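Local coordinates for protein glutathione S-transferase delta (Bombyx mori, PDB 3VK9) that probably catalyses the conjugation of glutathione to electrophilic compounds, working as a delta-class homodimer, at residues P13-L18 against L161-S166; K31-D34 against G38-L41; K47-P50 against P55-V58. All coordinates share one frame; numbering follows the deposited sequence.

Interaction 1. Residues P13-L18 against L161-S166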
ATOM      1  N   PRO A  13       6.014 -10.187   4.338  1.00 11.14           N
ATOM      2  CA  PRO A  13       6.153  -9.740   2.944  1.00  7.74           C
ATOM      3  C   PRO A  13       7.091 -10.627   2.143  1.00 14.00           C
ATOM      4  O   PRO A  13       6.873 -10.792   0.950  1.00 10.44           O
ATOM      5  CB  PRO A  13       6.702  -8.308   3.076  1.00 19.94           C
ATOM      6  CG  PRO A  13       7.003  -8.115   4.526  1.00 17.75           C
ATOM      7  CD  PRO A  13       6.135  -9.064   5.277  1.00 13.27           C
ATOM      8  N   CYS A  14       8.109 -11.206   2.782  1.00 13.34           N
ATOM      9  CA  CYS A  14       8.986 -12.135   2.082  1.00  9.12           C
ATOM     10  C   CYS A  14       8.229 -13.384   1.658  1.00  9.09           C
ATOM     11  O   CYS A  14       8.418 -13.868   0.560  1.00 11.12           O
ATOM     12  CB  CYS A  14      10.177 -12.532   2.955  1.00  7.30           C
ATOM     13  SG  CYS A  14      11.391 -11.199   3.115  1.00 12.91           S
ATOM     14  N   ARG A  15       7.403 -13.913   2.557  1.00 11.23           N
ATOM     15  CA  ARG A  15       6.598 -15.091   2.263  1.00  9.76           C
ATOM     16  C   ARG A  15       5.596 -14.840   1.126  1.00 12.98           C
ATOM     17  O   ARG A  15       5.243 -15.756   0.390  1.00 18.45           O
ATOM     18  CB  ARG A  15       5.900 -15.596   3.541  1.00  7.72           C
ATOM     19  CG  ARG A  15       6.902 -16.186   4.562  1.00  8.82           C
ATOM     20  CD  ARG A  15       6.236 -16.757   5.816  1.00  8.81           C
ATOM     21  NE  ARG A  15       6.167 -15.777   6.895  1.00 14.34           N
ATOM     22  CZ  ARG A  15       5.045 -15.257   7.368  1.00 15.28           C
ATOM     23  NH1 ARG A  15       3.862 -15.626   6.863  1.00 17.68           N
ATOM     24  NH2 ARG A  15       5.098 -14.381   8.364  1.00 10.25           N
ATOM     25  N   ALA A  16       5.117 -13.609   1.002  1.00  8.94           N
ATOM     26  CA  ALA A  16       4.237 -13.256  -0.111  1.00 10.81           C
ATOM     27  C   ALA A  16       4.958 -13.517  -1.431  1.00 11.97           C
ATOM     28  O   ALA A  16       4.396 -14.089  -2.377  1.00 12.97           O
ATOM     29  CB  ALA A  16       3.810 -11.800  -0.019  1.00  9.41           C
ATOM     30  N   VAL A  17       6.222 -13.119  -1.480  1.00  9.06           N
ATOM     31  CA  VAL A  17       7.010 -13.324  -2.682  1.00 10.30           C
ATOM     32  C   VAL A  17       7.367 -14.801  -2.894  1.00  6.94           C
ATOM     33  O   VAL A  17       7.332 -15.289  -4.019  1.00 10.84           O
ATOM     34  CB  VAL A  17       8.278 -12.435  -2.674  1.00  6.98           C
ATOM     35  CG1 VAL A  17       9.089 -12.677  -3.906  1.00  7.26           C
ATOM     36  CG2 VAL A  17       7.878 -10.960  -2.545  1.00  7.08           C
ATOM     37  N   LEU A  18       7.727 -15.509  -1.829  1.00  9.22           N
ATOM     38  CA  LEU A  18       8.014 -16.937  -1.967  1.00 10.46           C
ATOM     39  C   LEU A  18       6.784 -17.665  -2.518  1.00 12.65           C
ATOM     40  O   LEU A  18       6.892 -18.471  -3.422  1.00 11.98           O
ATOM     41  CB  LEU A  18       8.490 -17.539  -0.638  1.00  7.64           C
ATOM     42  CG  LEU A  18       9.831 -16.938  -0.204  1.00 17.32           C
ATOM     43  CD1 LEU A  18      10.181 -17.280   1.253  1.00 11.91           C
ATOM     44  CD2 LEU A  18      10.924 -17.385  -1.166  1.00 14.28           C
ATOM     45  N   LEU A 161      -2.157 -11.532   1.234  1.00  7.43           N
ATOM     46  CA  LEU A 161      -3.027 -11.486   2.408  1.00  9.03           C
ATOM     47  C   LEU A 161      -2.842 -12.692   3.319  1.00  9.89           C
ATOM     48  O   LEU A 161      -2.935 -12.572   4.545  1.00 11.39           O
ATOM     49  CB  LEU A 161      -4.508 -11.326   2.022  1.00  8.05           C
ATOM     50  CG  LEU A 161      -5.000  -9.873   1.880  1.00 14.73           C
ATOM     51  CD1 LEU A 161      -6.356  -9.781   1.152  1.00 13.27           C
ATOM     52  CD2 LEU A 161      -5.056  -9.131   3.228  1.00 13.34           C
ATOM     53  N   ILE A 162      -2.587 -13.861   2.739  1.00  8.51           N
ATOM     54  CA  ILE A 162      -2.441 -15.017   3.591  1.00  8.09           C
ATOM     55  C   ILE A 162      -1.118 -14.965   4.334  1.00 10.98           C
ATOM     56  O   ILE A 162      -1.049 -15.357   5.485  1.00 10.02           O
ATOM     57  CB  ILE A 162      -2.698 -16.381   2.885  1.00  9.24           C
ATOM     58  CG1 ILE A 162      -2.997 -17.446   3.953  1.00 12.91           C
ATOM     59  CG2 ILE A 162      -1.516 -16.794   2.038  1.00  8.91           C
ATOM     60  CD1 ILE A 162      -3.730 -18.657   3.443  1.00 18.94           C
ATOM     61  N   ALA A 163      -0.077 -14.418   3.701  1.00 15.36           N
ATOM     62  CA  ALA A 163       1.190 -14.249   4.402  1.00 11.82           C
ATOM     63  C   ALA A 163       1.003 -13.344   5.621  1.00 17.82           C
ATOM     64  O   ALA A 163       1.557 -13.608   6.697  1.00 16.25           O
ATOM     65  CB  ALA A 163       2.269 -13.696   3.478  1.00 10.77           C
ATOM     66  N   SER A 164       0.214 -12.285   5.456  1.00 12.89           N
ATOM     67  CA  SER A 164      -0.132 -11.411   6.589  1.00 11.25           C
ATOM     68  C   SER A 164      -1.007 -12.123   7.633  1.00  9.98           C
ATOM     69  O   SER A 164      -0.610 -12.265   8.793  1.00 13.80           O
ATOM     70  CB  SER A 164      -0.839 -10.153   6.090  1.00  8.46           C
ATOM     71  OG  SER A 164       0.007  -9.426   5.226  1.00 12.45           O
ATOM     72  N   VAL A 165      -2.188 -12.575   7.212  1.00 10.12           N
ATOM     73  CA  VAL A 165      -3.141 -13.247   8.110  1.00 10.12           C
ATOM     74  C   VAL A 165      -2.548 -14.420   8.885  1.00 16.74           C
ATOM     75  O   VAL A 165      -2.787 -14.560  10.089  1.00 14.42           O
ATOM     76  CB  VAL A 165      -4.417 -13.746   7.381  1.00  7.78           C
ATOM     77  CG1 VAL A 165      -5.289 -14.544   8.346  1.00  8.79           C
ATOM     78  CG2 VAL A 165      -5.212 -12.573   6.775  1.00 10.09           C
ATOM     79  N   SER A 166      -1.772 -15.262   8.207  1.00 13.79           N
ATOM     80  CA  SER A 166      -1.112 -16.366   8.907  1.00  8.76           C
ATOM     81  C   SER A 166      -0.214 -15.876  10.060  1.00 12.12           C
ATOM     82  O   SER A 166      -0.181 -16.487  11.132  1.00 14.76           O
ATOM     83  CB  SER A 166      -0.351 -17.284   7.926  1.00 11.70           C
ATOM     84  OG  SER A 166       0.781 -16.646   7.337  1.00 10.77           O
TER

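Interaction 2. Residues K31-D34 against G38-L41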
ATOM      1  N   LYS A  31      18.648 -15.236  -1.290  1.00 19.82           N
ATOM      2  CA  LYS A  31      19.797 -14.770  -0.528  1.00 15.44           C
ATOM      3  C   LYS A  31      19.369 -14.347   0.868  1.00 19.73           C
ATOM      4  O   LYS A  31      18.812 -13.264   1.062  1.00 13.92           O
ATOM      5  CB  LYS A  31      20.471 -13.614  -1.251  1.00 12.30           C
ATOM      6  CG  LYS A  31      20.984 -14.017  -2.627  1.00 18.66           C
ATOM      7  CD  LYS A  31      21.780 -12.887  -3.265  1.00 16.69           C
ATOM      8  CE  LYS A  31      23.212 -12.861  -2.725  1.00 20.63           C
ATOM      9  NZ  LYS A  31      23.990 -11.667  -3.197  1.00 25.04           N
ATOM     10  N   LEU A  32      19.642 -15.211   1.836  1.00 17.32           N
ATOM     11  CA  LEU A  32      19.228 -14.978   3.209  1.00 21.86           C
ATOM     12  C   LEU A  32      19.922 -13.732   3.727  1.00 21.73           C
ATOM     13  O   LEU A  32      21.121 -13.599   3.560  1.00 25.54           O
ATOM     14  CB  LEU A  32      19.627 -16.178   4.053  1.00 22.91           C
ATOM     15  CG  LEU A  32      19.022 -16.222   5.448  1.00 31.16           C
ATOM     16  CD1 LEU A  32      17.519 -16.324   5.309  1.00 20.85           C
ATOM     17  CD2 LEU A  32      19.584 -17.419   6.215  1.00 29.86           C
ATOM     18  N   VAL A  33      19.185 -12.793   4.317  1.00 21.80           N
ATOM     19  CA  VAL A  33      19.861 -11.678   4.973  1.00 13.30           C
ATOM     20  C   VAL A  33      19.836 -11.755   6.504  1.00 15.53           C
ATOM     21  O   VAL A  33      18.822 -12.094   7.116  1.00 16.36           O
ATOM     22  CB  VAL A  33      19.467 -10.251   4.468  1.00 20.79           C
ATOM     23  CG1 VAL A  33      18.674 -10.296   3.185  1.00 16.01           C
ATOM     24  CG2 VAL A  33      18.778  -9.455   5.554  1.00 23.69           C
ATOM     25  N   ASP A  34      20.986 -11.455   7.102  1.00 14.58           N
ATOM     26  CA  ASP A  34      21.148 -11.495   8.549  1.00 20.71           C
ATOM     27  C   ASP A  34      20.561 -10.231   9.196  1.00 11.54           C
ATOM     28  O   ASP A  34      21.299  -9.366   9.675  1.00 12.82           O
ATOM     29  CB  ASP A  34      22.639 -11.642   8.882  1.00 22.15           C
ATOM     30  CG  ASP A  34      22.883 -11.975  10.339  1.00 31.80           C
ATOM     31  OD1 ASP A  34      24.065 -12.092  10.723  1.00 33.22           O
ATOM     32  OD2 ASP A  34      21.894 -12.108  11.095  1.00 25.24           O
ATOM     33  N   GLY A  38      21.825  -6.961  11.707  1.00 16.40           N
ATOM     34  CA  GLY A  38      21.908  -5.690  11.010  1.00 16.75           C
ATOM     35  C   GLY A  38      22.683  -5.683   9.705  1.00 15.50           C
ATOM     36  O   GLY A  38      23.227  -4.650   9.314  1.00 17.21           O
ATOM     37  N   GLU A  39      22.733  -6.824   9.024  1.00 15.52           N
ATOM     38  CA  GLU A  39      23.371  -6.890   7.714  1.00 19.27           C
ATOM     39  C   GLU A  39      22.708  -5.885   6.755  1.00 17.52           C
ATOM     40  O   GLU A  39      23.368  -5.316   5.893  1.00 16.10           O
ATOM     41  CB  GLU A  39      23.318  -8.316   7.137  1.00 17.77           C
ATOM     42  CG  GLU A  39      23.764  -8.395   5.673  1.00 24.84           C
ATOM     43  CD  GLU A  39      23.517  -9.750   5.009  1.00 31.75           C
ATOM     44  OE1 GLU A  39      23.084 -10.702   5.693  1.00 30.46           O
ATOM     45  OE2 GLU A  39      23.752  -9.857   3.782  1.00 40.10           O
ATOM     46  N   GLN A  40      21.407  -5.659   6.930  1.00 10.36           N
ATOM     47  CA  GLN A  40      20.661  -4.760   6.048  1.00 20.22           C
ATOM     48  C   GLN A  40      21.076  -3.297   6.209  1.00 20.81           C
ATOM     49  O   GLN A  40      20.679  -2.451   5.404  1.00 12.30           O
ATOM     50  CB  GLN A  40      19.150  -4.866   6.297  1.00 14.31           C
ATOM     51  CG  GLN A  40      18.679  -4.205   7.602  1.00 16.58           C
ATOM     52  CD  GLN A  40      18.890  -5.084   8.852  1.00 18.51           C
ATOM     53  OE1 GLN A  40      19.615  -6.084   8.821  1.00 15.73           O
ATOM     54  NE2 GLN A  40      18.240  -4.705   9.953  1.00 16.90           N
ATOM     55  N   LEU A  41      21.845  -2.996   7.253  1.00 10.66           N
ATOM     56  CA  LEU A  41      22.208  -1.612   7.533  1.00 17.59           C
ATOM     57  C   LEU A  41      23.572  -1.258   6.958  1.00 15.07           C
ATOM     58  O   LEU A  41      23.963  -0.101   6.980  1.00 15.58           O
ATOM     59  CB  LEU A  41      22.173  -1.309   9.037  1.00 23.82           C
ATOM     60  CG  LEU A  41      20.883  -1.569   9.827  1.00 19.15           C
ATOM     61  CD1 LEU A  41      21.134  -1.379  11.324  1.00 12.43           C
ATOM     62  CD2 LEU A  41      19.744  -0.674   9.350  1.00 16.87           C
TER
HETATM   63  O   HOH W   1      22.835 -11.472   1.937  1.00 32.39           O

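Interaction 3. Residues K47-P50 against P55-V58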
ATOM      1  N   LYS A  47      23.020   0.209  -0.685  1.00 12.87           N
ATOM      2  CA  LYS A  47      23.158   0.388  -2.127  1.00 15.33           C
ATOM      3  C   LYS A  47      21.972  -0.223  -2.882  1.00 17.79           C
ATOM      4  O   LYS A  47      21.419   0.391  -3.791  1.00 12.22           O
ATOM      5  CB  LYS A  47      24.459  -0.246  -2.635  1.00 15.39           C
ATOM      6  CG  LYS A  47      24.647  -0.107  -4.145  1.00 15.80           C
ATOM      7  CD  LYS A  47      26.014  -0.580  -4.571  1.00 26.32           C
ATOM      8  CE  LYS A  47      26.194  -0.423  -6.082  1.00 31.03           C
ATOM      9  NZ  LYS A  47      25.281  -1.319  -6.864  1.00 25.80           N
ATOM     10  N   LEU A  48      21.593  -1.440  -2.495  1.00 12.77           N
ATOM     11  CA  LEU A  48      20.509  -2.154  -3.152  1.00 15.36           C
ATOM     12  C   LEU A  48      19.154  -1.618  -2.693  1.00 18.05           C
ATOM     13  O   LEU A  48      18.218  -1.482  -3.480  1.00 16.18           O
ATOM     14  CB  LEU A  48      20.623  -3.659  -2.857  1.00 16.03           C
ATOM     15  CG  LEU A  48      21.926  -4.315  -3.345  1.00 12.75           C
ATOM     16  CD1 LEU A  48      21.927  -5.816  -3.046  1.00 17.50           C
ATOM     17  CD2 LEU A  48      22.115  -4.049  -4.827  1.00 18.37           C
ATOM     18  N   ASN A  49      19.066  -1.298  -1.411  1.00 15.88           N
ATOM     19  CA  ASN A  49      17.816  -0.886  -0.810  1.00 17.03           C
ATOM     20  C   ASN A  49      18.081   0.083   0.335  1.00 16.81           C
ATOM     21  O   ASN A  49      18.373  -0.342   1.452  1.00 11.04           O
ATOM     22  CB  ASN A  49      17.053  -2.110  -0.281  1.00 16.08           C
ATOM     23  CG  ASN A  49      15.732  -1.731   0.350  1.00 16.97           C
ATOM     24  OD1 ASN A  49      15.435  -0.547   0.514  1.00 16.15           O
ATOM     25  ND2 ASN A  49      14.926  -2.728   0.700  1.00 17.17           N
ATOM     26  N   PRO A  50      17.988   1.391   0.056  1.00 10.41           N
ATOM     27  CA  PRO A  50      18.237   2.409   1.079  1.00 10.70           C
ATOM     28  C   PRO A  50      17.222   2.368   2.225  1.00 16.85           C
ATOM     29  O   PRO A  50      17.463   2.944   3.278  1.00 17.08           O
ATOM     30  CB  PRO A  50      18.133   3.725   0.294  1.00 24.25           C
ATOM     31  CG  PRO A  50      17.378   3.375  -0.965  1.00 20.27           C
ATOM     32  CD  PRO A  50      17.763   1.978  -1.278  1.00 12.89           C
ATOM     33  N   PRO A  55      11.476  -8.016   1.670  1.00 13.71           N
ATOM     34  CA  PRO A  55      12.426  -8.566   0.700  1.00 16.01           C
ATOM     35  C   PRO A  55      12.999  -7.495  -0.216  1.00 14.17           C
ATOM     36  O   PRO A  55      12.404  -6.424  -0.363  1.00 14.98           O
ATOM     37  CB  PRO A  55      11.543  -9.492  -0.132  1.00 14.47           C
ATOM     38  CG  PRO A  55      10.227  -8.773  -0.170  1.00 12.94           C
ATOM     39  CD  PRO A  55      10.081  -8.177   1.218  1.00 15.69           C
ATOM     40  N   THR A  56      14.130  -7.784  -0.849  1.00 11.19           N
ATOM     41  CA  THR A  56      14.588  -6.947  -1.951  1.00  9.26           C
ATOM     42  C   THR A  56      14.860  -7.843  -3.160  1.00 12.92           C
ATOM     43  O   THR A  56      15.680  -8.770  -3.100  1.00 12.97           O
ATOM     44  CB  THR A  56      15.867  -6.132  -1.594  1.00 13.39           C
ATOM     45  OG1 THR A  56      15.661  -5.408  -0.373  1.00 13.12           O
ATOM     46  CG2 THR A  56      16.228  -5.158  -2.703  1.00 16.56           C
ATOM     47  N   LEU A  57      14.158  -7.557  -4.249  1.00 10.54           N
ATOM     48  CA  LEU A  57      14.296  -8.290  -5.497  1.00 10.64           C
ATOM     49  C   LEU A  57      15.331  -7.549  -6.358  1.00 13.21           C
ATOM     50  O   LEU A  57      15.211  -6.346  -6.549  1.00 12.15           O
ATOM     51  CB  LEU A  57      12.928  -8.301  -6.191  1.00  9.75           C
ATOM     52  CG  LEU A  57      12.657  -9.134  -7.458  1.00 21.68           C
ATOM     53  CD1 LEU A  57      13.162  -8.479  -8.729  1.00 31.09           C
ATOM     54  CD2 LEU A  57      13.189 -10.540  -7.295  1.00 23.36           C
ATOM     55  N   VAL A  58      16.355  -8.240  -6.854  1.00 11.78           N
ATOM     56  CA  VAL A  58      17.340  -7.579  -7.718  1.00 11.33           C
ATOM     57  C   VAL A  58      17.419  -8.272  -9.066  1.00 20.64           C
ATOM     58  O   VAL A  58      17.841  -9.430  -9.173  1.00 18.01           O
ATOM     59  CB  VAL A  58      18.741  -7.501  -7.086  1.00 11.53           C
ATOM     60  CG1 VAL A  58      19.706  -6.759  -8.015  1.00 19.95           C
ATOM     61  CG2 VAL A  58      18.661  -6.808  -5.740  1.00 17.60           C
TER

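Interaction 1. Residues P13-L18 against L161-S166
R15 leaves its helix with CG beside the backbone N (chi1 -69°), runs straight through chi2 and then bends at chi3 (-93°), a turn that carries the guanidinium across to helix 156-167, beside A163 and S166. There NH1 gives a hydrogen bond to the carbonyl O of A163, 3.1 Å away. The donor lies in that carbonyl's plane, on a lone pair, although the oxygen is tilted from the guanidinium plane. The same NH1 reaches S166 OG only weakly, at 3.3 Å, from a hydroxyl near the plane at the guanidinium edge. S166 OG sits between its backbone N and carbonyl carbon, and donates in turn to I162 O at 2.9 Å, which fixes the rotation of the hydroxyl.

The long arginine is thus gripped at several points, with NH1 also bonded to N199 and NH2 to G10 and S167. Shortened to an alanine, R15 would lose its hold on A163 O, N199 OD1 and S167, and this is likely to leave N199 without that donor and a gap between the helices.

Beside the polar end the backbones come close: the axes approach to 8.1 Å and cross at 140°, well off antiparallel. This is allowed by two small residues. A163 CB lies 3.8 Å from A16 N and 4.3 Å from A16 CB, and the small side chains leave room for this close approach. The contact is buried and joins the first helix of the thioredoxin-like N-terminal domain to the all-helical C-terminal domain, the domain interface of the glutathione transferase fold.

Interaction 2. Residues K31-D34 against G38-L41
D34 and E39 face each other across a tight turn, their CA atoms 5.2 Å apart, and E39 N closes it by donating to D34 O at 3.0 Å. A bond from residue i+5 back to residue i makes this a pi-turn. G38 enters it with a positive phi of 71°, a conformation easily adopted by a residue that has no side chain to clash with its own backbone.

The side chain of E39 then answers the backbone bond with a second one. Its CG stands opposite the backbone N (chi1 170°) and the chain stays extended, which carries the carboxylate back alongside D34. OE1 accepts from D34 N at 2.6 Å in an almost straight bond (176°), met on the anti side of the carboxylate and tilted out of its plane. Glutamate suits the site because its extended chain is long enough to bring OE1 back to D34 N.

All this lies where strand 29-32, an edge strand of the thioredoxin-like sheet, ends and the chain turns through a short 3-10 segment, 39-41, toward helix 43-48. V33, just past the strand, is buried against Y6, V54 and Y45, as suits an apolar branched residue, while its CB also lies 3.8 Å from E39 OE1.

The carboxylate of D34 is engaged by H37, ND1 pairing with OD2. D34 OD1 lies 5.3 Å from E39 OE1, not in contact, and the like charges may disfavour each other somewhat. The other carboxylate oxygen of E39 is tied to the strand through a water, which donates to E39 OE2 at 2.6 Å and to L32 O at 3.2 Å.

Interaction 3. Residues K47-P50 against P55-V58
L48, on the short helix 43-48, points its isobutyl group at the strand 56-59 and meets V58 with one methyl, CD1 lying 4.3 Å from V58 CG2. Both are apolar and branched, so the touch is methyl against methyl, a light contact over the face of the sheet. The main chain of L48 comes near as well: its carbonyl O is 4.3 Å from T56 CG2 and takes a hydrogen bond from S63.

N49 carries the polar part of the contact. With CG opposite its backbone N (chi1 -180°), the side chain extends toward T56, and the two cross obliquely. ND2 donates to T56 OG1 at 3.0 Å, a fairly straight bond (161°) with the hydroxyl lying close to the amide plane. The amide is held at both ends, since ND2 also bonds T53 and OD1 accepts from the backbone N of Q51, forming an Asx turn through P50. Asparagine fits because the site needs an acceptor and a donor on one flat group, and its amide supplies both. Threonine fits opposite it: OG1 sits beside its backbone N (chi1 -52°), within reach of both N49 and Y45 OH, while CG2 lies 4.0 Å from N49 CB.

P50 follows, packing on W65 and on L138 of the second subunit.

In the strand, T56 and V58 look toward 47-50, whereas L57 points to the other face, onto I70 and Y73 of helix 67-78. P55 is preceded by a cis peptide bond, as is general in the thioredoxin-like fold. The strand lies between 47-50 and helix 67-78, with P55, at its start, on helix 12-24.

How the interactions relate
Along the chain, interactions 2 and 3 come one after the other, both nested inside the long loop closed by interaction 1. They lie in the N-terminal domain, their centres 11 Å apart on the same four-stranded sheet, interaction 2 before helix 43-48 and interaction 3 running from residues 47-48 of that helix to strand 56-59; their nearest atoms are about 5 Å apart and do not touch. Interaction 1 sits near the centre of the chain, 19 Å from interaction 2 and 18 Å from interaction 3, and alone of the three joins both domains. It meets interaction 3 through P55, which packs on P13, C14 and V17. Helix 12-24 therefore ties the thioredoxin-like sheet to the helical domain.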